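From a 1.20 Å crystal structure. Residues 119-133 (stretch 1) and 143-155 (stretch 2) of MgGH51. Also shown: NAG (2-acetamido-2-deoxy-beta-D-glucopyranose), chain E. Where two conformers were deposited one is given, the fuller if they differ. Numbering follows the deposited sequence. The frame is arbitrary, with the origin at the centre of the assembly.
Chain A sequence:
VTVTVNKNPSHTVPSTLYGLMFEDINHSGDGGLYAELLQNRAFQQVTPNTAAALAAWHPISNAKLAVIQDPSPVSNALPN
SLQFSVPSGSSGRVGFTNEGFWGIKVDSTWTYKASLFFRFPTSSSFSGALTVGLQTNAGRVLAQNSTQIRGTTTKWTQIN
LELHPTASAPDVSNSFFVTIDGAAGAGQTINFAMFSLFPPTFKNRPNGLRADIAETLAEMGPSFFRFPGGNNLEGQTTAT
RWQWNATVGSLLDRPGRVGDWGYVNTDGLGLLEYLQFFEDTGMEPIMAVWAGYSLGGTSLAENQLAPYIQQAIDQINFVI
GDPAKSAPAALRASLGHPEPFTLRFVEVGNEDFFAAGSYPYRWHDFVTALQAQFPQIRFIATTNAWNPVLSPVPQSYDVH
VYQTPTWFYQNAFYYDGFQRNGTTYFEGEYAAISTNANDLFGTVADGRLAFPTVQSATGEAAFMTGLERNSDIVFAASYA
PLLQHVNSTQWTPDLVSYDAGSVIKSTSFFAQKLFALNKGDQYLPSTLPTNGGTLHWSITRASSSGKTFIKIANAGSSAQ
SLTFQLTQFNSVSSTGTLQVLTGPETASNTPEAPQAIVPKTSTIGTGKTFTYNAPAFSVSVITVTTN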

# COMPACT_ATOMS: atom_id res chain seq x y z
N ARG A 119 27.37 -8.24 -19.92
CA ARG A 119 28.77 -8.28 -20.40
C ARG A 119 29.10 -9.67 -20.83
O ARG A 119 28.54 -10.62 -20.30
CB ARG A 119 29.75 -7.79 -19.32
CG ARG A 119 29.95 -8.72 -18.14
CD ARG A 119 30.90 -8.23 -17.04
NE ARG A 119 30.93 -9.20 -15.83
CZ ARG A 119 31.88 -10.07 -15.72
NH1 ARG A 119 32.85 -10.04 -16.65
NH2 ARG A 119 32.04 -10.86 -14.75
N PHE A 120 30.07 -9.79 -21.75
CA PHE A 120 30.64 -11.11 -22.06
C PHE A 120 31.79 -11.30 -21.08
O PHE A 120 32.76 -10.50 -21.11
CB PHE A 120 31.16 -11.15 -23.51
CG PHE A 120 30.07 -11.28 -24.53
CD1 PHE A 120 29.30 -10.20 -24.89
CD2 PHE A 120 29.84 -12.52 -25.13
CE1 PHE A 120 28.28 -10.35 -25.82
CE2 PHE A 120 28.84 -12.67 -26.07
CZ PHE A 120 28.04 -11.59 -26.40
N PRO A 121 31.75 -12.29 -20.20
CA PRO A 121 32.84 -12.48 -19.23
C PRO A 121 34.19 -12.85 -19.87
O PRO A 121 35.23 -12.54 -19.31
CB PRO A 121 32.34 -13.58 -18.28
CG PRO A 121 31.19 -14.27 -19.04
CD PRO A 121 30.62 -13.21 -19.92
N THR A 122 34.17 -13.45 -21.04
CA THR A 122 35.35 -13.74 -21.86
C THR A 122 35.08 -13.18 -23.25
O THR A 122 34.10 -13.55 -23.90
CB THR A 122 35.64 -15.24 -21.89
OG1 THR A 122 35.71 -15.80 -20.60
CG2 THR A 122 36.88 -15.56 -22.68
N SER A 123 35.94 -12.30 -23.70
CA SER A 123 35.79 -11.71 -25.03
C SER A 123 35.66 -12.80 -26.10
O SER A 123 36.40 -13.78 -26.07
CB SER A 123 37.00 -10.85 -25.37
OG SER A 123 36.85 -10.11 -26.57
N SER A 124 34.78 -12.59 -27.03
CA SER A 124 34.53 -13.52 -28.13
C SER A 124 34.25 -12.80 -29.43
O SER A 124 34.00 -11.60 -29.42
CB SER A 124 33.39 -14.50 -27.84
OG SER A 124 32.16 -13.83 -28.15
N SER A 125 34.24 -13.56 -30.50
CA SER A 125 33.90 -13.00 -31.84
C SER A 125 32.39 -12.97 -32.09
O SER A 125 31.97 -12.62 -33.22
CB SER A 125 34.56 -13.78 -32.92
OG SER A 125 34.13 -15.14 -32.89
N PHE A 126 31.55 -13.17 -31.09
CA PHE A 126 30.09 -13.11 -31.32
C PHE A 126 29.75 -11.80 -32.01
O PHE A 126 30.14 -10.71 -31.59
CB PHE A 126 29.32 -13.20 -29.99
CG PHE A 126 27.83 -13.12 -30.21
CD1 PHE A 126 27.13 -14.23 -30.66
CD2 PHE A 126 27.13 -11.95 -30.05
CE1 PHE A 126 25.78 -14.14 -30.94
CE2 PHE A 126 25.77 -11.86 -30.29
CZ PHE A 126 25.10 -12.96 -30.74
N SER A 127 28.80 -11.89 -32.94
CA SER A 127 28.20 -10.70 -33.57
C SER A 127 26.76 -11.03 -33.94
O SER A 127 26.52 -11.97 -34.71
CB SER A 127 28.96 -10.28 -34.79
OG SER A 127 28.43 -9.17 -35.45
N GLY A 128 25.81 -10.33 -33.36
CA GLY A 128 24.39 -10.65 -33.64
C GLY A 128 23.46 -9.80 -32.84
O GLY A 128 23.92 -9.02 -31.96
N ALA A 129 22.19 -9.90 -33.14
CA ALA A 129 21.14 -9.12 -32.42
C ALA A 129 20.80 -9.78 -31.10
O ALA A 129 20.64 -11.00 -31.03
CB ALA A 129 19.89 -9.08 -33.29
N LEU A 130 20.59 -8.93 -30.09
CA LEU A 130 19.98 -9.30 -28.80
C LEU A 130 18.54 -8.82 -28.93
O LEU A 130 18.31 -7.59 -29.16
CB LEU A 130 20.77 -8.60 -27.70
CG LEU A 130 20.35 -8.71 -26.24
CD1 LEU A 130 18.93 -8.32 -25.92
CD2 LEU A 130 20.79 -9.92 -25.49
N THR A 131 17.57 -9.71 -28.82
CA THR A 131 16.15 -9.41 -28.92
C THR A 131 15.54 -9.48 -27.52
O THR A 131 15.78 -10.41 -26.77
CB THR A 131 15.45 -10.38 -29.87
OG1 THR A 131 16.08 -10.26 -31.16
CG2 THR A 131 13.98 -10.05 -30.06
N VAL A 132 14.71 -8.50 -27.19
CA VAL A 132 13.87 -8.54 -25.99
C VAL A 132 12.41 -8.45 -26.43
O VAL A 132 12.10 -7.92 -27.53
CB VAL A 132 14.22 -7.44 -24.98
CG1 VAL A 132 15.68 -7.46 -24.65
CG2 VAL A 132 13.78 -6.04 -25.41
N GLY A 133 11.50 -8.92 -25.61
CA GLY A 133 10.09 -8.85 -25.99
C GLY A 133 9.17 -9.45 -25.00
O GLY A 133 9.51 -9.75 -23.85
N ALA A 143 5.36 -8.83 -28.94
CA ALA A 143 6.09 -7.58 -29.13
C ALA A 143 7.58 -7.92 -29.06
O ALA A 143 7.97 -8.79 -28.26
CB ALA A 143 5.81 -6.52 -28.05
N GLN A 144 8.41 -7.23 -29.83
CA GLN A 144 9.85 -7.43 -29.76
C GLN A 144 10.58 -6.17 -30.21
O GLN A 144 10.02 -5.30 -30.94
CB GLN A 144 10.29 -8.65 -30.57
CG GLN A 144 10.18 -8.54 -32.08
CD GLN A 144 10.82 -9.82 -32.63
OE1 GLN A 144 10.48 -10.93 -32.30
NE2 GLN A 144 11.90 -9.65 -33.35
N ASN A 145 11.84 -6.12 -29.85
CA ASN A 145 12.76 -5.07 -30.29
C ASN A 145 14.17 -5.64 -30.15
O ASN A 145 14.38 -6.57 -29.36
CB ASN A 145 12.57 -3.79 -29.48
CG ASN A 145 13.08 -2.53 -30.11
OD1 ASN A 145 13.86 -2.57 -31.09
ND2 ASN A 145 12.68 -1.40 -29.52
N SER A 146 15.12 -5.13 -30.87
CA SER A 146 16.47 -5.69 -30.76
C SER A 146 17.53 -4.63 -30.94
O SER A 146 17.26 -3.53 -31.48
CB SER A 146 16.63 -6.79 -31.74
OG SER A 146 16.64 -6.28 -33.09
N THR A 147 18.74 -5.02 -30.62
CA THR A 147 19.92 -4.19 -30.85
C THR A 147 21.13 -5.08 -31.12
O THR A 147 21.20 -6.20 -30.60
CB THR A 147 20.14 -3.28 -29.66
OG1 THR A 147 21.08 -2.28 -30.04
CG2 THR A 147 20.59 -4.00 -28.42
N GLN A 148 22.06 -4.62 -31.93
CA GLN A 148 23.26 -5.43 -32.26
C GLN A 148 24.24 -5.39 -31.09
O GLN A 148 24.52 -4.30 -30.56
CB GLN A 148 23.88 -4.85 -33.54
CG GLN A 148 23.13 -5.28 -34.82
CD GLN A 148 23.35 -6.73 -35.15
OE1 GLN A 148 24.44 -7.24 -34.97
NE2 GLN A 148 22.33 -7.40 -35.73
N ILE A 149 24.75 -6.54 -30.67
CA ILE A 149 25.81 -6.62 -29.66
C ILE A 149 26.99 -7.42 -30.21
O ILE A 149 26.88 -8.15 -31.21
CB ILE A 149 25.31 -7.21 -28.33
CG1 ILE A 149 24.96 -8.70 -28.42
CG2 ILE A 149 24.11 -6.40 -27.82
CD1 ILE A 149 24.63 -9.37 -27.11
N ARG A 150 28.10 -7.30 -29.52
CA ARG A 150 29.36 -7.91 -29.91
C ARG A 150 29.98 -8.58 -28.71
O ARG A 150 30.00 -8.03 -27.59
CB ARG A 150 30.36 -6.91 -30.49
CG ARG A 150 29.88 -6.18 -31.71
CD ARG A 150 29.81 -7.00 -32.95
NE ARG A 150 29.29 -6.31 -34.13
CZ ARG A 150 28.01 -6.30 -34.55
NH1 ARG A 150 27.00 -6.83 -33.83
NH2 ARG A 150 27.72 -5.67 -35.66
N GLY A 151 30.59 -9.76 -28.93
CA GLY A 151 31.31 -10.51 -27.91
C GLY A 151 32.55 -9.81 -27.38
O GLY A 151 33.08 -10.27 -26.34
N THR A 152 32.98 -8.74 -28.02
CA THR A 152 34.11 -7.93 -27.50
C THR A 152 33.63 -6.97 -26.40
O THR A 152 34.48 -6.30 -25.80
CB THR A 152 34.79 -7.20 -28.65
OG1 THR A 152 33.79 -6.56 -29.45
CG2 THR A 152 35.59 -8.17 -29.53
N THR A 153 32.32 -6.92 -26.15
CA THR A 153 31.81 -6.02 -25.08
C THR A 153 31.98 -6.74 -23.73
O THR A 153 31.06 -7.50 -23.31
CB THR A 153 30.38 -5.57 -25.41
OG1 THR A 153 30.43 -4.81 -26.61
CG2 THR A 153 29.79 -4.76 -24.27
N THR A 154 33.10 -6.52 -23.10
CA THR A 154 33.48 -7.12 -21.82
C THR A 154 33.16 -6.19 -20.64
O THR A 154 33.23 -6.64 -19.50
CB THR A 154 34.98 -7.46 -21.86
OG1 THR A 154 35.71 -6.30 -22.22
CG2 THR A 154 35.24 -8.59 -22.83
N LYS A 155 32.80 -4.95 -20.91
CA LYS A 155 32.37 -4.00 -19.86
C LYS A 155 30.84 -4.10 -19.70
O LYS A 155 30.12 -4.20 -20.69
CB LYS A 155 32.73 -2.57 -20.29
CG LYS A 155 34.24 -2.33 -20.36
CD LYS A 155 34.69 -0.91 -20.78
C1 NAG E . 13.07 -0.09 -29.97
C2 NAG E . 11.88 0.63 -30.61
C3 NAG E . 12.27 2.08 -30.95
C4 NAG E . 12.88 2.76 -29.73
C5 NAG E . 14.04 1.93 -29.17
C6 NAG E . 14.69 2.52 -27.95
C7 NAG E . 10.36 -0.90 -31.75
C8 NAG E . 10.13 -1.67 -33.05
N2 NAG E . 11.42 -0.03 -31.77
O3 NAG E . 11.10 2.75 -31.36
O4 NAG E . 13.41 4.07 -30.12
O5 NAG E . 13.53 0.63 -28.87
O6 NAG E . 13.67 2.66 -26.97
O7 NAG E . 9.68 -1.11 -30.73
O HOH W 1 33.93 -9.16 -18.99
O HOH W 2 37.46 -7.25 -26.16
O HOH W 3 25.93 -9.00 -36.68

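Residues 127-133 and 143-150 form neighbouring antiparallel strands, and the segments that flank them, 119-126 and 151-155, continue the pairing beyond the regular ladder. Together the two stretches bury 1076 Å². Three hydrogen-bonded pairs, Gly 128 with Ile 149, Leu 130 with Thr 147 and Val 132 with Asn 145, alternate with non-hydrogen-bonded pairs in which CA atoms lie closer, down to 4.0 Å between Gly 133 CA and Gln 144 CA. Each hydrogen-bonded pair is joined twice; Leu 130 N donates to Thr 147 O at 2.8 Å, and Thr 147 N returns a bond to Leu 130 O at 3.0 Å.

Ile 149 has the largest covered area, 90 Å². Its backbone forms the last hydrogen-bonded pair of the ladder, with Gly 128; the non-hydrogen-bonded pair Ser 127 with Arg 150 follows. Ile 149 N donates to Gly 128 O at 2.9 Å and Gly 128 N to Ile 149 O at 3.2 Å, while the isoleucine side chain occupies the face of the sheet shared with Leu 130 and Val 132. There Ile 149 CD1 lies 4.0 Å from both Leu 130 CB and Phe 120 CE1, and Ile 149 CG1 meets the edge of the Phe 126 ring at CE2, 3.8 Å away. The isoleucine thus links the strand pair to the two aromatic rings of the preceding segment in an apolar cluster.

Gly 151, with 82 Å² covered, starts the loop after the strand and lies within a type I turn from Arg 150 to Thr 153. Gly 151 N donates to Phe 126 O at 2.9 Å, and Gly 151 O accepts from Ser 124 N at 3.0 Å. The absence of a side chain matters: an ideal CB on Gly 151 would fall 2.0 Å from Ser 124 OG, the same hydroxyl that accepts a hydrogen bond from Phe 126 N. Gly 151 CA sits over the face of the Phe 120 ring, 3.4 Å from its centroid and 3° off the normal, a close CH-pi contact.

Phe 120, with 78 Å² covered, receives this contact and anchors the far end of the interface, Phe 120 N donating to Thr 153 O at 2.9 Å. A water extends the anchor by donating to Phe 120 O and Thr 154 O while accepting from Arg 119 NH1.

The opposite face of the sheet is more polar. Arg 150 NH1 donates to Gln 148 OE1 at 2.8 Å and to Ile 149 O at 2.9 Å, and Ser 127 OG lies over one face of the guanidinium, 3.0 Å from Arg 150 CZ. A water bridges that hydroxyl to Gln 148 OE1. On the face of Ile 149 and Leu 130, Asn 145 leads its side-chain end away from the other stretch, and Asn 145 ND2 is bonded covalently to NAG C1 at 1.4 Å, marking an N-glycosylation site.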